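TssK (Serratia sp. FS14, PDB 5Y0E) probably builds the type VI secretion baseplate as a trimer and, as in related systems, links it to the membrane complex. Local coordinates at residues L238-I241 / N242-L245; V248-A251 / Y252-H256; E260-F263 / A264-Q268; L267-A270 / T271-S275. All coordinates share one frame; numbering follows the deposited sequence.

Interaction 1. Residues L238-I241 / N242-L245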
# COMPACT_ATOMS: atom_id res chain seq x y z
N LEU A 238 12.80 5.67 13.18
CA LEU A 238 12.33 4.35 13.56
C LEU A 238 10.83 4.21 13.33
O LEU A 238 10.36 3.19 12.82
CB LEU A 238 12.70 4.09 15.01
CG LEU A 238 12.21 2.79 15.63
CD1 LEU A 238 12.74 1.56 14.90
CD2 LEU A 238 12.62 2.74 17.06
N GLN A 239 10.07 5.24 13.66
CA GLN A 239 8.66 5.27 13.32
C GLN A 239 8.43 5.02 11.85
O GLN A 239 7.54 4.25 11.48
CB GLN A 239 8.06 6.61 13.66
CG GLN A 239 7.14 6.59 14.74
CD GLN A 239 6.89 7.97 15.23
OE1 GLN A 239 7.66 8.48 16.03
NE2 GLN A 239 5.81 8.59 14.76
N LEU A 240 9.18 5.72 11.01
CA LEU A 240 9.02 5.58 9.58
C LEU A 240 9.44 4.20 9.12
O LEU A 240 8.81 3.61 8.25
CB LEU A 240 9.81 6.65 8.85
CG LEU A 240 9.72 6.62 7.32
CD1 LEU A 240 8.38 7.05 6.86
CD2 LEU A 240 10.77 7.50 6.71
N ILE A 241 10.51 3.68 9.71
CA ILE A 241 10.90 2.31 9.46
C ILE A 241 9.81 1.34 9.92
O ILE A 241 9.50 0.36 9.24
CB ILE A 241 12.26 2.04 10.14
CG1 ILE A 241 13.33 2.91 9.48
CG2 ILE A 241 12.65 0.61 10.08
CD1 ILE A 241 14.67 2.82 10.14
N ASN A 242 9.17 1.62 11.05
CA ASN A 242 8.21 0.68 11.61
C ASN A 242 6.96 0.57 10.76
O ASN A 242 6.45 -0.53 10.55
CB ASN A 242 7.87 1.07 13.04
CG ASN A 242 8.92 0.62 14.01
OD1 ASN A 242 9.69 -0.27 13.72
ND2 ASN A 242 8.94 1.22 15.18
N ARG A 243 6.47 1.69 10.23
CA ARG A 243 5.35 1.64 9.30
C ARG A 243 5.63 0.71 8.13
O ARG A 243 4.74 -0.02 7.69
CB ARG A 243 5.04 3.04 8.78
CG ARG A 243 3.97 3.03 7.71
CD ARG A 243 3.93 4.26 6.86
NE ARG A 243 4.26 5.45 7.62
CZ ARG A 243 4.61 6.62 7.08
NH1 ARG A 243 4.66 6.74 5.78
NH2 ARG A 243 4.91 7.65 7.85
N HIS A 244 6.84 0.74 7.59
CA HIS A 244 7.17 -0.04 6.42
C HIS A 244 7.56 -1.48 6.73
O HIS A 244 7.53 -2.32 5.84
CB HIS A 244 8.26 0.69 5.63
CG HIS A 244 7.77 1.95 5.02
ND1 HIS A 244 7.83 3.16 5.66
CD2 HIS A 244 7.15 2.18 3.84
CE1 HIS A 244 7.28 4.09 4.90
NE2 HIS A 244 6.85 3.52 3.79
N LEU A 245 7.92 -1.79 7.97
CA LEU A 245 7.98 -3.18 8.39
C LEU A 245 6.67 -3.90 8.08
O LEU A 245 6.67 -5.03 7.57
CB LEU A 245 8.25 -3.25 9.88
CG LEU A 245 9.70 -3.36 10.33
CD1 LEU A 245 9.74 -3.57 11.83
CD2 LEU A 245 10.38 -4.49 9.62
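Asn242 N to Leu238 O (2.6 Å) and Arg243 N to Gln239 O (3.0 Å) are ordinary i-to-i+4 helix bonds, and Leu245 N to Ile241 O (3.0 Å) repeats the pattern within helix 229-253. The Leu240 carbonyl is different: its partner is the His244 ring, whose ND1 donates to Leu240 O at 2.8 Å with a nearly straight N-H...O angle of 176°. With CG placed beside its own backbone N (chi1 -69°), the imidazole folds back toward the preceding turn, and the oxygen lies in the ring plane. His244 N bonds only weakly to Ile241 O. Leu240 CD1 fills the angle between two polar side chains, touching His244 CE1 (3.7 Å) and lying over one face of the Arg243 guanidinium, off centre near NH2. Asn242 presents its amide to Leu238, ND2 reaching CG at 3.7 Å; Asn242 ND2 bonds to Ser275 and Arg280 of the second subunit. Arg243 forms a salt bridge with Glu272 of the second subunit and a weak, long ion pair with Glu272 of its own chain. Here the helix uses its own carbonyl to fix a buried histidine, while the neighbouring amide N-H groups and guanidinium reach largely into the trimer interface.

Interaction 2. Residues V248-A251 / Y252-H256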
# COMPACT_ATOMS: atom_id res chain seq x y z
N VAL A 248 5.94 -3.85 4.04
CA VAL A 248 6.72 -4.75 3.21
C VAL A 248 6.41 -6.18 3.57
O VAL A 248 6.39 -7.05 2.70
CB VAL A 248 8.23 -4.42 3.31
CG1 VAL A 248 8.87 -5.00 4.53
CG2 VAL A 248 8.96 -4.91 2.10
N SER A 249 6.12 -6.45 4.84
CA SER A 249 5.65 -7.77 5.24
C SER A 249 4.42 -8.17 4.45
O SER A 249 4.32 -9.29 3.95
CB SER A 249 5.33 -7.77 6.72
OG SER A 249 5.16 -9.09 7.15
N HIS A 250 3.45 -7.28 4.35
CA HIS A 250 2.29 -7.58 3.55
C HIS A 250 2.69 -7.87 2.11
O HIS A 250 2.23 -8.85 1.52
CB HIS A 250 1.31 -6.42 3.61
CG HIS A 250 -0.04 -6.74 3.05
ND1 HIS A 250 -0.93 -7.56 3.70
CD2 HIS A 250 -0.63 -6.37 1.90
CE1 HIS A 250 -2.03 -7.66 2.98
NE2 HIS A 250 -1.86 -6.96 1.87
N ALA A 251 3.54 -7.03 1.53
CA ALA A 251 4.01 -7.26 0.17
C ALA A 251 4.70 -8.60 0.05
O ALA A 251 4.46 -9.35 -0.89
CB ALA A 251 4.96 -6.14 -0.24
N TYR A 252 5.54 -8.92 1.01
CA TYR A 252 6.31 -10.15 0.96
C TYR A 252 5.41 -11.37 0.99
O TYR A 252 5.74 -12.39 0.38
CB TYR A 252 7.27 -10.16 2.14
CG TYR A 252 8.11 -11.37 2.32
CD1 TYR A 252 9.26 -11.54 1.58
CD2 TYR A 252 7.80 -12.32 3.28
CE1 TYR A 252 10.06 -12.62 1.76
CE2 TYR A 252 8.60 -13.41 3.46
CZ TYR A 252 9.73 -13.56 2.69
OH TYR A 252 10.55 -14.64 2.86
N HIS A 253 4.30 -11.31 1.68
CA HIS A 253 3.45 -12.48 1.82
C HIS A 253 2.33 -12.55 0.79
O HIS A 253 1.80 -13.63 0.57
CB HIS A 253 2.88 -12.53 3.22
CG HIS A 253 3.85 -13.02 4.24
ND1 HIS A 253 4.38 -12.21 5.21
CD2 HIS A 253 4.39 -14.24 4.44
CE1 HIS A 253 5.19 -12.91 5.98
NE2 HIS A 253 5.22 -14.15 5.53
N LEU A 254 1.99 -11.45 0.14
CA LEU A 254 0.93 -11.48 -0.84
C LEU A 254 1.27 -12.44 -1.96
O LEU A 254 2.40 -12.46 -2.46
CB LEU A 254 0.69 -10.10 -1.42
CG LEU A 254 -0.21 -9.14 -0.67
CD1 LEU A 254 -0.28 -7.83 -1.40
CD2 LEU A 254 -1.56 -9.71 -0.57
N ASP A 255 0.31 -13.27 -2.34
CA ASP A 255 0.48 -14.13 -3.50
C ASP A 255 0.38 -13.37 -4.80
O ASP A 255 0.89 -13.83 -5.82
CB ASP A 255 -0.57 -15.24 -3.51
CG ASP A 255 -0.21 -16.35 -2.60
OD1 ASP A 255 0.93 -16.38 -2.14
OD2 ASP A 255 -1.07 -17.20 -2.37
N HIS A 256 -0.29 -12.24 -4.80
CA HIS A 256 -0.49 -11.47 -6.00
C HIS A 256 -0.40 -9.99 -5.68
O HIS A 256 -1.13 -9.51 -4.81
CB HIS A 256 -1.82 -11.83 -6.63
CG HIS A 256 -2.11 -11.09 -7.88
ND1 HIS A 256 -2.51 -9.77 -7.89
CD2 HIS A 256 -2.06 -11.47 -9.17
CE1 HIS A 256 -2.69 -9.38 -9.13
NE2 HIS A 256 -2.44 -10.40 -9.93
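Leu254 lies over one face of the His250 ring in a CH-pi contact, its CG 4.1 Å from the ring centroid and 29° off the normal. The methyls spread across the same ring, Leu254 CD1 meeting His250 CD2 at 3.6 Å and Leu254 CD2 meeting His250 NE2 at 3.7 Å. The His253 ring has Tyr252 CD2 over the centre of one face and Ser249 OG at its edge, in plane. With His253 CG set beside the backbone N (chi1 -78°), ND1 turns back to Ser249 O, a bond of 3.2 Å that leaves the ring plane and arrives above the carbonyl plane. His253 N reaches the same oxygen (3.0 Å) from the opposite face, so Ser249 O accepts twice. Tyr252 N to Val248 O (2.7 Å) and Leu254 N to His250 O (3.0 Å) carry the helical pattern to the end of helix 229-253, where Leu254 is the first residue to leave helical angles. A sulfate, probably from the crystallisation liquor, sits close to His250. The His253 imidazole thus adds a second donor to a single carbonyl of its own helix, whereas His250 has leucine over one face and gives NE2 to Glu260 of the second subunit.

Interaction 3. Residues E260-F263 / A264-Q268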
# COMPACT_ATOMS: atom_id res chain seq x y z
N GLU A 260 2.84 -1.60 -9.85
CA GLU A 260 2.55 -0.20 -9.69
C GLU A 260 2.13 0.11 -8.28
O GLU A 260 2.44 1.17 -7.75
CB GLU A 260 1.49 0.22 -10.69
CG GLU A 260 1.07 1.65 -10.54
CD GLU A 260 -0.10 1.85 -9.57
OE1 GLU A 260 -0.96 0.94 -9.43
OE2 GLU A 260 -0.16 2.90 -8.95
N ARG A 261 1.45 -0.82 -7.64
CA ARG A 261 1.05 -0.59 -6.28
C ARG A 261 2.26 -0.57 -5.37
O ARG A 261 2.39 0.29 -4.50
CB ARG A 261 0.03 -1.65 -5.89
CG ARG A 261 -0.54 -1.51 -4.53
CD ARG A 261 -1.38 -2.71 -4.20
NE ARG A 261 -1.90 -2.62 -2.85
CZ ARG A 261 -2.33 -3.65 -2.15
NH1 ARG A 261 -2.30 -4.84 -2.68
NH2 ARG A 261 -2.76 -3.48 -0.93
N LEU A 262 3.18 -1.49 -5.58
CA LEU A 262 4.38 -1.52 -4.77
C LEU A 262 5.23 -0.27 -4.97
O LEU A 262 5.82 0.25 -4.03
CB LEU A 262 5.17 -2.76 -5.10
CG LEU A 262 6.42 -2.97 -4.28
CD1 LEU A 262 6.12 -3.34 -2.86
CD2 LEU A 262 7.18 -4.04 -4.96
N PHE A 263 5.29 0.21 -6.20
CA PHE A 263 6.12 1.36 -6.51
C PHE A 263 5.60 2.59 -5.79
O PHE A 263 6.36 3.33 -5.17
CB PHE A 263 6.15 1.57 -8.01
CG PHE A 263 7.06 2.63 -8.46
CD1 PHE A 263 6.67 3.96 -8.45
CD2 PHE A 263 8.33 2.32 -8.92
CE1 PHE A 263 7.52 4.95 -8.87
CE2 PHE A 263 9.19 3.31 -9.36
CZ PHE A 263 8.79 4.62 -9.33
N ALA A 264 4.29 2.82 -5.87
CA ALA A 264 3.70 3.99 -5.24
C ALA A 264 3.99 4.02 -3.75
O ALA A 264 4.21 5.09 -3.18
CB ALA A 264 2.20 4.00 -5.50
N ASP A 265 4.00 2.87 -3.10
CA ASP A 265 4.35 2.88 -1.69
C ASP A 265 5.81 3.24 -1.48
O ASP A 265 6.15 4.02 -0.60
CB ASP A 265 4.03 1.53 -1.06
CG ASP A 265 2.55 1.34 -0.77
OD1 ASP A 265 1.74 2.26 -0.92
OD2 ASP A 265 2.19 0.23 -0.36
N TRP A 266 6.70 2.68 -2.29
CA TRP A 266 8.12 2.87 -2.08
C TRP A 266 8.56 4.29 -2.45
O TRP A 266 9.44 4.85 -1.81
CB TRP A 266 8.89 1.81 -2.86
CG TRP A 266 8.77 0.47 -2.24
CD1 TRP A 266 7.98 0.13 -1.22
CD2 TRP A 266 9.49 -0.71 -2.59
NE1 TRP A 266 8.16 -1.18 -0.90
CE2 TRP A 266 9.08 -1.72 -1.73
CE3 TRP A 266 10.46 -1.00 -3.53
CZ2 TRP A 266 9.60 -3.00 -1.78
CZ3 TRP A 266 10.96 -2.28 -3.60
CH2 TRP A 266 10.53 -3.26 -2.73
N LEU A 267 7.92 4.88 -3.44
CA LEU A 267 8.23 6.26 -3.79
C LEU A 267 7.93 7.20 -2.63
O LEU A 267 8.73 8.08 -2.32
CB LEU A 267 7.43 6.66 -5.01
CG LEU A 267 7.52 8.10 -5.45
CD1 LEU A 267 8.95 8.46 -5.81
CD2 LEU A 267 6.62 8.28 -6.64
N GLN A 268 6.79 7.01 -1.98
CA GLN A 268 6.45 7.83 -0.83
C GLN A 268 7.43 7.60 0.30
O GLN A 268 7.89 8.54 0.94
CB GLN A 268 5.03 7.55 -0.38
CG GLN A 268 3.95 8.06 -1.30
CD GLN A 268 2.58 7.47 -0.96
OE1 GLN A 268 1.97 7.83 0.02
NE2 GLN A 268 2.12 6.56 -1.78
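Four backbone bonds join 264-268 to the carbonyls of 260-263: Ala264 N to Glu260 O, Trp266 N to Leu262 O and Leu267 N to Phe263 O are regular, the last being the shortest at 2.8 Å, while Asp265 N to Arg261 O is weak. The apolar contact is led by Leu262 and Trp266. Leu262 CG stands over the face of the indole's six-membered ring, 4.1 Å from its centroid and 17° off the normal, and CD1 presses near the rim at 3.6 Å from Trp266 CE2. The two first torsions differ: Leu262 CG is anti to its N (chi1 -177°), Trp266 CG lies beside its N (chi1 -73°), and this brings the indole back across the leucine one turn earlier. Phe263 CE1 approaches Leu267 CD2 more loosely, at 4.1 Å. Among polar side chains, Gln268 NE2 bonds to Ala264 O at 2.9 Å from well above the carbonyl plane. Glu260 is held from the third subunit by His250 and Arg261, and Arg261 in turn by Glu260 of the second. Within helix 259-273, Trp266 packs against helices 197-222 and 294-309, Phe263 meets Phe298 edge-to-face on helix 294-309, and Leu262 rests on Ala251 of helix 229-253.

Interaction 4. Residues L267-A270 / T271-S275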
# COMPACT_ATOMS: atom_id res chain seq x y z
N LEU A 267 7.92 4.88 -3.44
CA LEU A 267 8.23 6.26 -3.79
C LEU A 267 7.93 7.20 -2.63
O LEU A 267 8.73 8.08 -2.32
CB LEU A 267 7.43 6.66 -5.01
CG LEU A 267 7.52 8.10 -5.45
CD1 LEU A 267 8.95 8.46 -5.81
CD2 LEU A 267 6.62 8.28 -6.64
N GLN A 268 6.79 7.01 -1.98
CA GLN A 268 6.45 7.83 -0.83
C GLN A 268 7.43 7.60 0.30
O GLN A 268 7.89 8.54 0.94
CB GLN A 268 5.03 7.55 -0.38
CG GLN A 268 3.95 8.06 -1.30
CD GLN A 268 2.58 7.47 -0.96
OE1 GLN A 268 1.97 7.83 0.02
NE2 GLN A 268 2.12 6.56 -1.78
N PHE A 269 7.75 6.34 0.56
CA PHE A 269 8.80 6.03 1.50
C PHE A 269 10.06 6.85 1.19
O PHE A 269 10.61 7.51 2.06
CB PHE A 269 9.06 4.53 1.44
CG PHE A 269 9.93 4.00 2.54
CD1 PHE A 269 10.29 4.78 3.60
CD2 PHE A 269 10.40 2.71 2.48
CE1 PHE A 269 11.07 4.29 4.58
CE2 PHE A 269 11.19 2.22 3.45
CZ PHE A 269 11.53 3.02 4.50
N ALA A 270 10.48 6.86 -0.07
CA ALA A 270 11.70 7.57 -0.42
C ALA A 270 11.55 9.06 -0.19
O ALA A 270 12.40 9.69 0.45
CB ALA A 270 12.08 7.28 -1.86
N THR A 271 10.48 9.66 -0.70
CA THR A 271 10.40 11.10 -0.58
C THR A 271 10.24 11.56 0.86
O THR A 271 10.68 12.65 1.19
CB THR A 271 9.28 11.65 -1.45
OG1 THR A 271 8.01 11.24 -0.95
CG2 THR A 271 9.47 11.19 -2.87
N GLU A 272 9.65 10.75 1.73
CA GLU A 272 9.65 11.13 3.14
C GLU A 272 11.02 10.90 3.77
O GLU A 272 11.41 11.61 4.69
CB GLU A 272 8.56 10.37 3.91
CG GLU A 272 8.30 10.88 5.32
CD GLU A 272 7.15 10.16 6.04
OE1 GLU A 272 7.17 10.11 7.27
OE2 GLU A 272 6.21 9.66 5.39
N LEU A 273 11.77 9.93 3.28
CA LEU A 273 13.10 9.67 3.81
C LEU A 273 14.07 10.82 3.51
O LEU A 273 14.92 11.13 4.33
CB LEU A 273 13.58 8.34 3.23
CG LEU A 273 14.74 7.57 3.84
CD1 LEU A 273 14.54 7.49 5.29
CD2 LEU A 273 14.80 6.20 3.23
N ALA A 274 13.90 11.49 2.38
CA ALA A 274 14.65 12.69 2.06
C ALA A 274 14.61 13.72 3.17
O ALA A 274 15.53 14.52 3.30
CB ALA A 274 14.13 13.33 0.78
N SER A 275 13.57 13.70 4.00
CA SER A 275 13.54 14.57 5.16
C SER A 275 14.79 14.42 6.01
O SER A 275 15.28 15.39 6.59
CB SER A 275 12.30 14.29 5.98
OG SER A 275 11.14 14.58 5.24
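Thr271 N to Leu267 O, Glu272 N to Gln268 O and Leu273 N to Phe269 O, each at 2.9 Å, and Ala274 N to Ala270 O at 3.0 Å, continue the i-to-i+4 ladder toward the end of helix 259-273. Thr271 adds a side-chain polar contact: its OG1 occupies the position between N and carbonyl carbon (chi1 68°) and makes a weak bond to Gln268 O at 3.3 Å, while CG2 sits beside the backbone N and comes within 3.2 Å of Leu267 O. The hydroxyl thus lies back over the preceding turn, although its stronger partner is Asn242 O of the third subunit. The helix belongs to the helical bundle of TssK, in which 197-222, 229-253 and 294-309 are its partners, and here one side faces the bundle and another a sister chain. Apolar packing within the helix is light: Leu267 CD1 meets Thr271 CG2 at 4.0 Å, and Phe269 CE1 meets Leu273 CD2 at 4.4 Å. Phe269 stacks instead on His244, and Leu273 packs on Leu237 and Leu240. Of the other polar ends, Glu272 forms a salt bridge with Arg243 of the third subunit. Ser275 N reaches Glu272 O at 3.1 Å.

How the interactions relate
Interactions 1 and 2 follow one another along helix 229-253, and a short loop then leads into helix 259-273, which carries interactions 3 and 4. Each closes only a helical turn or two; none nests in or crosses another, although 3 and 4 share Leu267 and Gln268. Because the chain doubles back, the ends pair up: interaction 2 meets interaction 3 near the loop, through Leu254 on Arg261 and Ala251 on Leu262, and interaction 1 meets interaction 4 farther along, through Leu240 and His244 on Phe269. Interactions 1 and 2 face the second subunit, interactions 3 and 4 chiefly the third, tying the helical hairpin into the trimer.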